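Local coordinates for protein probable oxidoreductase (Pseudomonas aeruginosa, PDB 4B7C) that probably catalyses NADP-dependent oxidation or reduction of a substrate not yet identified, as a medium-chain dehydrogenase/reductase with a Rossmann-fold domain, at residues B[93-98]-B[121-126]; B[126-131]-B[305-310]; B[236-241]-B[265-270]; B[142-147]-B[274-279]. All coordinates share one frame; numbering follows the deposited sequence.

Interaction 1 of 4, residues B[93-98]-B[121-126]; sequences GDYVNG and APLPRY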
loop_
_atom_site.group_PDB
_atom_site.type_symbol
_atom_site.label_atom_id
_atom_site.label_comp_id
_atom_site.label_asym_id
_atom_site.label_seq_id
_atom_site.Cartn_x
_atom_site.Cartn_y
_atom_site.Cartn_z
ATOM N N GLY B 93 13.189 8.986 42.190
ATOM C CA GLY B 93 14.442 8.286 41.871
ATOM C C GLY B 93 14.368 7.418 40.628
ATOM O O GLY B 93 15.406 7.078 40.045
ATOM N N ASP B 94 13.149 7.063 40.219
ATOM C CA ASP B 94 12.942 6.363 38.944
ATOM C C ASP B 94 13.408 7.244 37.795
ATOM O O ASP B 94 13.199 8.458 37.807
ATOM C CB ASP B 94 11.466 6.019 38.695
ATOM C CG ASP B 94 10.956 4.884 39.572
ATOM O OD1 ASP B 94 11.775 4.198 40.218
ATOM O OD2 ASP B 94 9.719 4.689 39.609
ATOM N N TYR B 95 14.018 6.617 36.797
ATOM C CA TYR B 95 14.239 7.254 35.514
ATOM C C TYR B 95 13.169 6.769 34.550
ATOM O O TYR B 95 12.865 5.579 34.482
ATOM C CB TYR B 95 15.628 6.965 34.950
ATOM C CG TYR B 95 16.705 7.726 35.671
ATOM C CD1 TYR B 95 17.220 7.256 36.883
ATOM C CD2 TYR B 95 17.194 8.931 35.174
ATOM C CE1 TYR B 95 18.207 7.950 37.570
ATOM C CE2 TYR B 95 18.176 9.632 35.852
ATOM C CZ TYR B 95 18.676 9.136 37.050
ATOM O OH TYR B 95 19.657 9.827 37.724
ATOM N N VAL B 96 12.613 7.713 33.798
ATOM C CA VAL B 96 11.515 7.426 32.894
ATOM C C VAL B 96 11.761 7.947 31.478
ATOM O O VAL B 96 12.488 8.924 31.274
ATOM C CB VAL B 96 10.171 8.010 33.407
ATOM C CG1 VAL B 96 9.748 7.350 34.693
ATOM C CG2 VAL B 96 10.238 9.535 33.590
ATOM N N ASN B 97 11.144 7.261 30.518
ATOM C CA ASN B 97 11.033 7.698 29.126
ATOM C C ASN B 97 9.596 8.114 28.892
ATOM O O ASN B 97 8.666 7.433 29.306
ATOM C CB ASN B 97 11.405 6.563 28.163
ATOM C CG ASN B 97 11.208 6.929 26.693
ATOM O OD1 ASN B 97 10.092 7.212 26.251
ATOM N ND2 ASN B 97 12.288 6.883 25.925
ATOM N N GLY B 98 9.402 9.248 28.249
ATOM C CA GLY B 98 8.044 9.745 27.972
ATOM C C GLY B 98 8.055 11.048 27.208
ATOM O O GLY B 98 9.121 11.560 26.843
ATOM N N ALA B 121 22.457 0.733 30.449
ATOM C CA ALA B 121 22.828 1.422 29.240
ATOM C C ALA B 121 22.916 2.878 29.570
ATOM O O ALA B 121 22.252 3.327 30.485
ATOM C CB ALA B 121 21.780 1.200 28.152
ATOM N N PRO B 122 23.717 3.624 28.814
ATOM C CA PRO B 122 23.716 5.059 29.023
ATOM C C PRO B 122 22.328 5.678 28.773
ATOM O O PRO B 122 21.592 5.217 27.898
ATOM C CB PRO B 122 24.713 5.578 28.000
ATOM C CG PRO B 122 25.337 4.402 27.350
ATOM C CD PRO B 122 24.539 3.195 27.671
ATOM N N LEU B 123 21.998 6.691 29.564
ATOM C CA LEU B 123 20.680 7.321 29.539
ATOM C C LEU B 123 20.232 7.744 28.138
ATOM O O LEU B 123 19.108 7.460 27.776
ATOM C CB LEU B 123 20.618 8.522 30.478
ATOM C CG LEU B 123 20.182 8.262 31.921
ATOM C CD1 LEU B 123 19.935 9.603 32.610
ATOM C CD2 LEU B 123 18.884 7.456 31.934
ATOM N N PRO B 124 21.113 8.394 27.357
ATOM C CA PRO B 124 20.699 8.835 26.039
ATOM C C PRO B 124 20.336 7.703 25.096
ATOM O O PRO B 124 19.577 7.924 24.161
ATOM C CB PRO B 124 21.939 9.550 25.497
ATOM C CG PRO B 124 22.727 9.925 26.690
ATOM C CD PRO B 124 22.501 8.802 27.651
ATOM N N ARG B 125 20.853 6.504 25.357
ATOM C CA ARG B 125 20.553 5.344 24.530
ATOM C C ARG B 125 19.080 4.901 24.640
ATOM O O ARG B 125 18.546 4.232 23.754
ATOM C CB ARG B 125 21.477 4.170 24.848
ATOM C CG ARG B 125 21.304 3.034 23.846
ATOM C CD ARG B 125 22.610 2.395 23.429
ATOM N NE ARG B 125 23.631 3.369 23.059
ATOM C CZ ARG B 125 24.931 3.243 23.318
ATOM N NH1 ARG B 125 25.408 2.187 23.975
ATOM N NH2 ARG B 125 25.762 4.194 22.929
ATOM N N TYR B 126 18.436 5.291 25.730
ATOM C CA TYR B 126 17.001 5.052 25.899
ATOM C C TYR B 126 16.158 6.014 25.046
ATOM O O TYR B 126 14.932 6.007 25.117
ATOM C CB TYR B 126 16.598 5.155 27.374
ATOM C CG TYR B 126 17.055 3.948 28.157
ATOM C CD1 TYR B 126 16.438 2.720 27.985
ATOM C CD2 TYR B 126 18.102 4.040 29.051
ATOM C CE1 TYR B 126 16.855 1.602 28.692
ATOM C CE2 TYR B 126 18.519 2.940 29.767
ATOM C CZ TYR B 126 17.911 1.714 29.583
ATOM O OH TYR B 126 18.339 0.637 30.331
#
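Strand residues Tyr95 and Asn97 face the 3-10 turn formed by 123-126, with CA atoms 8.8 Å apart for Tyr95 and Leu123 and 7.3 Å apart for Asn97 and Tyr126. Both strand residues point their CB atoms at the turn, whereas Val96 between them points away, so two side chains two residues apart make the contact. At Tyr95 the contact is apolar. Leu123 CD1 sits obliquely against one corner of the Tyr95 ring, 3.7 Å from Tyr95 CE2, and the second methyl, Leu123 CD2, comes to 3.9 Å from Tyr95 CD2; the two side chains cross at about a right angle. At Asn97 it is polar. Asn97 holds CG anti to its own N (chi1 176°), which carries the amide across to the turn, where ND2 donates a weak, bent hydrogen bond of 2.9 Å to Tyr126 O (angle at the hydrogen 123°). The Tyr126 ring itself leads away from the strand, and its hydroxyl is hydrogen-bonded to Asp117 O. Strand 95-97 runs antiparallel to both 77-85 and 114-116, and the turn lies over this sheet, Leu123 reaching Glu46 and Tyr47 of strand 41-49 and Tyr126 reaching Val79 and Val116.

Interaction 2 of 4, residues B[126-131]-B[305-310]; sequences YLSALG and SREDIV
Glu307, at the start of strand 307-311, sends its carboxylate across to Ser128 in the loop that leads into helix 132-145. From CB the chain leaves with CG anti to the carbonyl carbon (chi1 -63°), and CG passes 3.6 Å from Ser128 OG and 3.9 Å from Ser128 CB. A bend at the next bond (chi2 82°) brings CD round beside the serine hydroxyl. At the tip OE2 accepts two hydrogen bonds: a short one of 2.5 Å from Ser128 OG, which meets the anti side of OE2 at 22° out of the carboxylate plane, and one of 2.7 Å from Ser305 OG, nearly in line with the C-O bond. The other oxygen, OE1, forms a salt bridge with Arg125 NH2, so both oxygens are held, which restricts rotation of the group. Arg125 O is a second acceptor near Ser128 OG, whose single proton can serve only one of the two at a time. The methyl of Ala129 packs beside the Ser305 side chain, Ala129 CB 3.6 Å from Ser305 CB. Ser128 opens a type I turn ending at Gly131, the N-cap of helix 132-145, while strand 307-311 pairs in parallel with strand 331-335. The contact is consistent with the two chain crossings between the GroES-like and Rossmann domains in the two-domain plan of medium-chain dehydrogenases/reductases.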
loop_
_atom_site.group_PDB
_atom_site.type_symbol
_atom_site.label_atom_id
_atom_site.label_comp_id
_atom_site.label_asym_id
_atom_site.label_seq_id
_atom_site.Cartn_x
_atom_site.Cartn_y
_atom_site.Cartn_z
ATOM N N TYR B 126 18.436 5.291 25.730
ATOM C CA TYR B 126 17.001 5.052 25.899
ATOM C C TYR B 126 16.158 6.014 25.046
ATOM O O TYR B 126 14.932 6.007 25.117
ATOM C CB TYR B 126 16.598 5.155 27.374
ATOM C CG TYR B 126 17.055 3.948 28.157
ATOM C CD1 TYR B 126 16.438 2.720 27.985
ATOM C CD2 TYR B 126 18.102 4.040 29.051
ATOM C CE1 TYR B 126 16.855 1.602 28.692
ATOM C CE2 TYR B 126 18.519 2.940 29.767
ATOM C CZ TYR B 126 17.911 1.714 29.583
ATOM O OH TYR B 126 18.339 0.637 30.331
ATOM N N LEU B 127 16.838 6.847 24.259
ATOM C CA LEU B 127 16.182 7.679 23.242
ATOM C C LEU B 127 16.537 7.229 21.839
ATOM O O LEU B 127 16.055 7.809 20.871
ATOM C CB LEU B 127 16.581 9.140 23.402
ATOM C CG LEU B 127 16.128 9.799 24.680
ATOM C CD1 LEU B 127 16.653 11.232 24.678
ATOM C CD2 LEU B 127 14.616 9.741 24.775
ATOM N N SER B 128 17.409 6.232 21.726
ATOM C CA SER B 128 17.872 5.767 20.429
ATOM C C SER B 128 17.540 4.296 20.246
ATOM O O SER B 128 16.367 3.944 20.123
ATOM C CB SER B 128 19.370 6.056 20.209
ATOM O OG SER B 128 20.168 5.413 21.173
ATOM N N ALA B 129 18.552 3.433 20.252
ATOM C CA ALA B 129 18.344 2.002 20.009
ATOM C C ALA B 129 17.407 1.362 21.041
ATOM O O ALA B 129 16.629 0.446 20.712
ATOM C CB ALA B 129 19.677 1.276 19.970
ATOM N N LEU B 130 17.460 1.864 22.277
ATOM C CA LEU B 130 16.579 1.371 23.355
ATOM C C LEU B 130 15.431 2.347 23.618
ATOM O O LEU B 130 14.790 2.329 24.676
ATOM C CB LEU B 130 17.376 1.132 24.651
ATOM C CG LEU B 130 18.366 -0.037 24.571
ATOM C CD1 LEU B 130 19.288 -0.084 25.811
ATOM C CD2 LEU B 130 17.688 -1.379 24.344
ATOM N N GLY B 131 15.192 3.224 22.646
ATOM C CA GLY B 131 14.085 4.166 22.670
ATOM C C GLY B 131 13.156 3.998 21.467
ATOM O O GLY B 131 13.108 2.946 20.835
ATOM N N SER B 305 24.907 1.386 18.348
ATOM C CA SER B 305 24.093 2.588 18.433
ATOM C C SER B 305 24.928 3.849 18.624
ATOM O O SER B 305 25.705 3.960 19.569
ATOM C CB SER B 305 23.095 2.474 19.588
ATOM O OG SER B 305 22.190 3.570 19.586
ATOM N N ARG B 306 24.717 4.828 17.753
ATOM C CA ARG B 306 25.404 6.126 17.884
ATOM C C ARG B 306 24.433 7.249 18.232
ATOM O O ARG B 306 23.409 7.440 17.574
ATOM C CB ARG B 306 26.247 6.546 16.653
ATOM C CG ARG B 306 25.511 6.597 15.329
ATOM C CD ARG B 306 26.481 6.809 14.165
ATOM N NE ARG B 306 27.487 7.854 14.419
ATOM C CZ ARG B 306 28.118 8.523 13.462
ATOM N NH1 ARG B 306 27.850 8.276 12.187
ATOM N NH2 ARG B 306 29.010 9.457 13.790
ATOM N N GLU B 307 24.802 8.024 19.244
ATOM C CA GLU B 307 24.058 9.219 19.607
ATOM C C GLU B 307 24.902 10.473 19.406
ATOM O O GLU B 307 26.085 10.512 19.741
ATOM C CB GLU B 307 23.571 9.150 21.050
ATOM C CG GLU B 307 22.594 8.012 21.320
ATOM C CD GLU B 307 23.280 6.680 21.566
ATOM O OE1 GLU B 307 24.419 6.689 22.067
ATOM O OE2 GLU B 307 22.692 5.626 21.250
ATOM N N ASP B 308 24.282 11.491 18.823
ATOM C CA ASP B 308 24.898 12.805 18.678
ATOM C C ASP B 308 24.317 13.723 19.742
ATOM O O ASP B 308 23.184 14.201 19.614
ATOM C CB ASP B 308 24.651 13.368 17.264
ATOM C CG ASP B 308 25.326 14.713 17.035
ATOM O OD1 ASP B 308 26.324 15.020 17.724
ATOM O OD2 ASP B 308 24.852 15.465 16.147
ATOM N N ILE B 309 25.105 13.979 20.782
ATOM C CA ILE B 309 24.638 14.727 21.947
ATOM C C ILE B 309 25.072 16.183 21.918
ATOM O O ILE B 309 26.264 16.493 21.907
ATOM C CB ILE B 309 25.110 14.080 23.260
ATOM C CG1 ILE B 309 24.456 12.711 23.413
ATOM C CG2 ILE B 309 24.724 14.946 24.457
ATOM C CD1 ILE B 309 25.185 11.798 24.387
ATOM N N VAL B 310 24.087 17.070 21.866
ATOM C CA VAL B 310 24.312 18.513 21.894
ATOM C C VAL B 310 23.805 19.040 23.221
ATOM O O VAL B 310 22.751 18.610 23.702
ATOM C CB VAL B 310 23.567 19.253 20.759
ATOM C CG1 VAL B 310 23.623 20.763 20.965
ATOM C CG2 VAL B 310 24.112 18.841 19.396
#

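Interaction 3 of 4, residues B[236-241]-B[265-270]; sequences TRIAFK and YLSLLV
Ile238, in the two-residue strand 238-239, faces the first turn of the short helix 267-270, its CA 7.6 Å from that of Ser267; no hydrogen bond links the two segments, and the chain turns a corner at Phe240 and Lys241 just beyond. One isoleucine carries the contact from its side. With chi1 at 59°, Ile238 CG1 lies between the backbone N and the carbonyl carbon, and from there the branch extends toward the helix. CG1 rests 3.3 Å from Ser267 OG, and the terminal methyl CD1 lies 3.5 Å from the same oxygen and 4.0 Å from Ser267 O. The hydroxyl approached by this apolar branch is already held, since Ser267 OG is hydrogen-bonded to Leu235 O at the end of helix 228-235. The next residue, Leu268, whose CB points away, swings its end back so that CD2 comes to 4.2 Å from Ile238 CD1, a loose apolar touch. Flanking Ile238 in the chain, Arg237 and Ala239 are hydrogen-bonded through their backbones to Ile219, at the start of strand 219-224. Lys241 pairs likewise with Asn271 after the helix, while Leu266 packs on Ala249 and Leu269 on Met278, both of the second subunit.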
loop_
_atom_site.group_PDB
_atom_site.type_symbol
_atom_site.label_atom_id
_atom_site.label_comp_id
_atom_site.label_asym_id
_atom_site.label_seq_id
_atom_site.Cartn_x
_atom_site.Cartn_y
_atom_site.Cartn_z
ATOM N N THR B 236 9.991 0.739 -8.561
ATOM C CA THR B 236 10.278 0.130 -9.876
ATOM C C THR B 236 11.088 -1.164 -9.769
ATOM O O THR B 236 11.168 -1.926 -10.734
ATOM C CB THR B 236 11.024 1.098 -10.815
ATOM O OG1 THR B 236 12.355 1.331 -10.331
ATOM C CG2 THR B 236 10.277 2.415 -10.905
ATOM N N ARG B 237 11.669 -1.427 -8.599
ATOM C CA ARG B 237 12.585 -2.567 -8.425
ATOM C C ARG B 237 12.150 -3.596 -7.396
ATOM O O ARG B 237 12.899 -4.531 -7.087
ATOM C CB ARG B 237 13.983 -2.048 -8.079
ATOM C CG ARG B 237 14.565 -1.213 -9.210
ATOM C CD ARG B 237 14.594 -1.963 -10.572
ATOM N NE ARG B 237 15.573 -1.226 -11.308
ATOM C CZ ARG B 237 16.883 -1.411 -11.251
ATOM N NH1 ARG B 237 17.419 -2.409 -10.548
ATOM N NH2 ARG B 237 17.642 -0.587 -11.948
ATOM N N ILE B 238 10.938 -3.439 -6.868
ATOM C CA ILE B 238 10.443 -4.392 -5.874
ATOM C C ILE B 238 10.173 -5.746 -6.506
ATOM O O ILE B 238 9.822 -5.848 -7.688
ATOM C CB ILE B 238 9.183 -3.898 -5.111
ATOM C CG1 ILE B 238 8.017 -3.605 -6.049
ATOM C CG2 ILE B 238 9.479 -2.631 -4.315
ATOM C CD1 ILE B 238 6.712 -3.341 -5.327
ATOM N N ALA B 239 10.368 -6.785 -5.710
ATOM C CA ALA B 239 10.116 -8.151 -6.133
ATOM C C ALA B 239 8.662 -8.554 -5.921
ATOM O O ALA B 239 7.902 -7.875 -5.231
ATOM C CB ALA B 239 11.005 -9.107 -5.354
ATOM N N PHE B 240 8.317 -9.693 -6.504
ATOM C CA PHE B 240 7.061 -10.377 -6.250
ATOM C C PHE B 240 6.852 -10.557 -4.735
ATOM O O PHE B 240 7.743 -11.029 -4.033
ATOM C CB PHE B 240 7.072 -11.736 -6.972
ATOM C CG PHE B 240 5.867 -12.594 -6.704
ATOM C CD1 PHE B 240 4.591 -12.178 -7.084
ATOM C CD2 PHE B 240 6.011 -13.843 -6.109
ATOM C CE1 PHE B 240 3.487 -12.980 -6.851
ATOM C CE2 PHE B 240 4.907 -14.650 -5.872
ATOM C CZ PHE B 240 3.642 -14.220 -6.246
ATOM N N LYS B 241 5.669 -10.161 -4.259
ATOM C CA LYS B 241 5.279 -10.274 -2.834
ATOM C C LYS B 241 6.150 -9.425 -1.891
ATOM O O LYS B 241 6.319 -9.742 -0.713
ATOM C CB LYS B 241 5.238 -11.744 -2.364
ATOM C CG LYS B 241 4.040 -12.506 -2.941
ATOM C CD LYS B 241 3.731 -13.909 -2.500
ATOM C CE LYS B 241 2.239 -14.248 -2.533
ATOM N NZ LYS B 241 1.376 -13.582 -1.518
ATOM N N TYR B 265 3.151 3.534 -7.981
ATOM C CA TYR B 265 2.431 2.734 -6.963
ATOM C C TYR B 265 1.801 1.461 -7.538
ATOM O O TYR B 265 1.644 0.476 -6.830
ATOM C CB TYR B 265 1.371 3.578 -6.245
ATOM C CG TYR B 265 0.051 3.635 -6.963
ATOM C CD1 TYR B 265 -0.159 4.525 -8.014
ATOM C CD2 TYR B 265 -0.996 2.800 -6.592
ATOM C CE1 TYR B 265 -1.374 4.573 -8.678
ATOM C CE2 TYR B 265 -2.209 2.833 -7.252
ATOM C CZ TYR B 265 -2.398 3.719 -8.289
ATOM O OH TYR B 265 -3.599 3.735 -8.936
ATOM N N LEU B 266 1.477 1.474 -8.829
ATOM C CA LEU B 266 0.898 0.291 -9.492
ATOM C C LEU B 266 1.867 -0.874 -9.584
ATOM O O LEU B 266 1.481 -2.000 -9.897
ATOM C CB LEU B 266 0.340 0.641 -10.876
ATOM C CG LEU B 266 -1.019 1.346 -10.854
ATOM C CD1 LEU B 266 -1.410 1.809 -12.255
ATOM C CD2 LEU B 266 -2.086 0.416 -10.265
ATOM N N SER B 267 3.139 -0.622 -9.291
ATOM C CA SER B 267 4.097 -1.715 -9.108
ATOM C C SER B 267 3.602 -2.689 -8.036
ATOM O O SER B 267 3.903 -3.880 -8.072
ATOM C CB SER B 267 5.484 -1.170 -8.737
ATOM O OG SER B 267 6.405 -2.239 -8.633
ATOM N N LEU B 268 2.852 -2.172 -7.072
ATOM C CA LEU B 268 2.214 -3.019 -6.026
ATOM C C LEU B 268 1.219 -4.013 -6.597
ATOM O O LEU B 268 1.080 -5.133 -6.096
ATOM C CB LEU B 268 1.503 -2.155 -4.989
ATOM C CG LEU B 268 2.361 -1.222 -4.140
ATOM C CD1 LEU B 268 1.485 -0.293 -3.312
ATOM C CD2 LEU B 268 3.327 -2.015 -3.273
ATOM N N LEU B 269 0.556 -3.612 -7.674
ATOM C CA LEU B 269 -0.322 -4.516 -8.435
ATOM C C LEU B 269 0.490 -5.534 -9.248
ATOM O O LEU B 269 0.308 -6.745 -9.120
ATOM C CB LEU B 269 -1.244 -3.704 -9.360
ATOM C CG LEU B 269 -2.159 -4.476 -10.323
ATOM C CD1 LEU B 269 -3.017 -5.494 -9.609
ATOM C CD2 LEU B 269 -3.051 -3.492 -11.058
ATOM N N VAL B 270 1.379 -5.026 -10.096
ATOM C CA VAL B 270 2.215 -5.874 -10.968
ATOM C C VAL B 270 2.960 -6.952 -10.183
ATOM O O VAL B 270 3.002 -8.124 -10.570
ATOM C CB VAL B 270 3.223 -5.005 -11.740
ATOM C CG1 VAL B 270 4.115 -5.875 -12.614
ATOM C CG2 VAL B 270 2.478 -3.983 -12.581
#

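Interaction 4 of 4, residues B[142-147]-B[274-279]; sequences LDVGQP and RMEGMV
Val144, at the end of helix 132-145, presses both methyls on strand 274-277 and the residue that follows it, its CA 7.3 Å from that of Glu276. The apolar part rests on this valine. CG1, anti to the backbone N (chi1 -174°), lies alongside the extended Glu276 chain, 3.8 Å from Glu276 CB and 3.9 Å from Glu276 CD, so that it covers the aliphatic stem and reaches the base of the carboxylate. CG2 meets Met278 CB, two residues on, at 4.1 Å. The polar part is looser and has no hydrogen bond: Gln146 OE1 stands 4.4 Å from Arg274 NH1, oblique to the guanidinium. Asp143 OD2 and Glu276 OE2, of like charge, remain 6.3 Å apart, and each side chain has another partner. Asp143 OD2 is hydrogen-bonded to Tyr283 OH, and Glu276 OE1 forms a salt bridge with Arg274 NE of the second subunit, answered by the reciprocal pair. Strand 274-277 is the last strand of the Rossmann sheet in order 3-2-1-4-5-6, and here it pairs antiparallel with a strand of the other subunit, the continuous intersubunit sheet characteristic of medium-chain dehydrogenase/reductase dimers.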
loop_
_atom_site.group_PDB
_atom_site.type_symbol
_atom_site.label_atom_id
_atom_site.label_comp_id
_atom_site.label_asym_id
_atom_site.label_seq_id
_atom_site.Cartn_x
_atom_site.Cartn_y
_atom_site.Cartn_z
ATOM N N LEU B 142 10.344 -6.119 11.674
ATOM C CA LEU B 142 10.032 -7.511 11.997
ATOM C C LEU B 142 8.547 -7.866 11.923
ATOM O O LEU B 142 8.186 -8.953 11.465
ATOM C CB LEU B 142 10.585 -7.880 13.377
ATOM C CG LEU B 142 12.108 -7.739 13.541
ATOM C CD1 LEU B 142 12.526 -8.073 14.974
ATOM C CD2 LEU B 142 12.852 -8.601 12.528
ATOM N N ASP B 143 7.687 -6.969 12.385
ATOM C CA ASP B 143 6.244 -7.259 12.386
ATOM C C ASP B 143 5.562 -6.927 11.050
ATOM O O ASP B 143 4.684 -7.649 10.612
ATOM C CB ASP B 143 5.527 -6.542 13.527
ATOM C CG ASP B 143 4.100 -7.036 13.704
ATOM O OD1 ASP B 143 3.930 -8.225 14.051
ATOM O OD2 ASP B 143 3.168 -6.233 13.476
ATOM N N VAL B 144 5.989 -5.852 10.398
ATOM C CA VAL B 144 5.377 -5.427 9.132
ATOM C C VAL B 144 6.188 -5.880 7.901
ATOM O O VAL B 144 5.639 -6.438 6.944
ATOM C CB VAL B 144 5.171 -3.902 9.113
ATOM C CG1 VAL B 144 4.395 -3.465 7.876
ATOM C CG2 VAL B 144 4.473 -3.457 10.392
ATOM N N GLY B 145 7.496 -5.658 7.925
ATOM C CA GLY B 145 8.366 -6.089 6.824
ATOM C C GLY B 145 8.491 -7.597 6.732
ATOM O O GLY B 145 8.588 -8.156 5.645
ATOM N N GLN B 146 8.517 -8.247 7.889
ATOM C CA GLN B 146 8.688 -9.698 8.000
ATOM C C GLN B 146 9.803 -10.242 7.091
ATOM O O GLN B 146 9.574 -11.116 6.257
ATOM C CB GLN B 146 7.367 -10.416 7.716
ATOM C CG GLN B 146 6.247 -10.003 8.656
ATOM C CD GLN B 146 4.955 -10.743 8.397
ATOM O OE1 GLN B 146 4.032 -10.215 7.769
ATOM N NE2 GLN B 146 4.882 -11.962 8.877
ATOM N N PRO B 147 11.025 -9.735 7.267
ATOM C CA PRO B 147 12.106 -10.205 6.410
ATOM C C PRO B 147 12.462 -11.650 6.701
ATOM O O PRO B 147 12.332 -12.108 7.829
ATOM C CB PRO B 147 13.267 -9.281 6.783
ATOM C CG PRO B 147 13.029 -8.985 8.221
ATOM C CD PRO B 147 11.529 -8.892 8.362
ATOM N N ARG B 274 2.749 -5.414 -0.991
ATOM C CA ARG B 274 2.031 -4.759 0.095
ATOM C C ARG B 274 2.773 -3.520 0.569
ATOM O O ARG B 274 3.993 -3.546 0.766
ATOM C CB ARG B 274 1.856 -5.748 1.250
ATOM C CG ARG B 274 1.233 -5.167 2.505
ATOM C CD ARG B 274 1.285 -6.158 3.655
ATOM N NE ARG B 274 0.625 -7.411 3.313
ATOM C CZ ARG B 274 1.152 -8.631 3.431
ATOM N NH1 ARG B 274 2.376 -8.816 3.914
ATOM N NH2 ARG B 274 0.427 -9.691 3.078
ATOM N N MET B 275 2.027 -2.438 0.744
ATOM C CA MET B 275 2.546 -1.215 1.323
ATOM C C MET B 275 1.731 -0.901 2.572
ATOM O O MET B 275 0.511 -0.728 2.508
ATOM C CB MET B 275 2.477 -0.042 0.345
ATOM C CG MET B 275 3.028 1.267 0.895
ATOM S SD MET B 275 2.895 2.658 -0.244
ATOM C CE MET B 275 4.315 2.290 -1.234
ATOM N N GLU B 276 2.424 -0.779 3.702
ATOM C CA GLU B 276 1.760 -0.652 4.993
ATOM C C GLU B 276 2.433 0.333 5.937
ATOM O O GLU B 276 3.657 0.346 6.089
ATOM C CB GLU B 276 1.655 -2.022 5.658
ATOM C CG GLU B 276 0.827 -2.024 6.929
ATOM C CD GLU B 276 0.552 -3.423 7.456
ATOM O OE1 GLU B 276 0.732 -4.407 6.718
ATOM O OE2 GLU B 276 0.129 -3.529 8.619
ATOM N N GLY B 277 1.609 1.152 6.576
ATOM C CA GLY B 277 2.082 2.117 7.548
ATOM C C GLY B 277 2.082 1.559 8.962
ATOM O O GLY B 277 1.317 0.650 9.281
ATOM N N MET B 278 2.976 2.083 9.790
ATOM C CA MET B 278 3.038 1.705 11.208
ATOM C C MET B 278 3.455 2.876 12.073
ATOM O O MET B 278 4.097 3.828 11.602
ATOM C CB MET B 278 3.975 0.513 11.446
ATOM C CG MET B 278 5.472 0.828 11.359
ATOM S SD MET B 278 6.166 1.671 12.802
ATOM C CE MET B 278 6.145 0.362 14.012
ATOM N N VAL B 279 3.077 2.785 13.341
ATOM C CA VAL B 279 3.434 3.768 14.359
ATOM C C VAL B 279 3.865 3.001 15.623
ATOM O O VAL B 279 3.185 2.058 16.041
ATOM C CB VAL B 279 2.234 4.701 14.632
ATOM C CG1 VAL B 279 2.289 5.301 16.009
ATOM C CG2 VAL B 279 2.203 5.828 13.607
#

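Interactions 1 and 2 are neighbours, with centres 11 Å apart: they share Tyr126, and a probable hydrogen bond of 3.0 Å between Arg125 O and Leu130 N ties them together. Interactions 3 and 4 form a second pair, 15 Å between centres, where helix 267-270 is followed, after a three-residue loop, by strand 274-277 and Leu268 CD1 packs 3.8 Å from Met275 CB; both touch the second subunit. The pairs lie well apart, interaction 1 being about 41 Å from interaction 3 between centres. Helix 132-145 spans the gap, beginning after the loop of interaction 2 and ending in interaction 4, whose centre is about 23 Å from that of interaction 2.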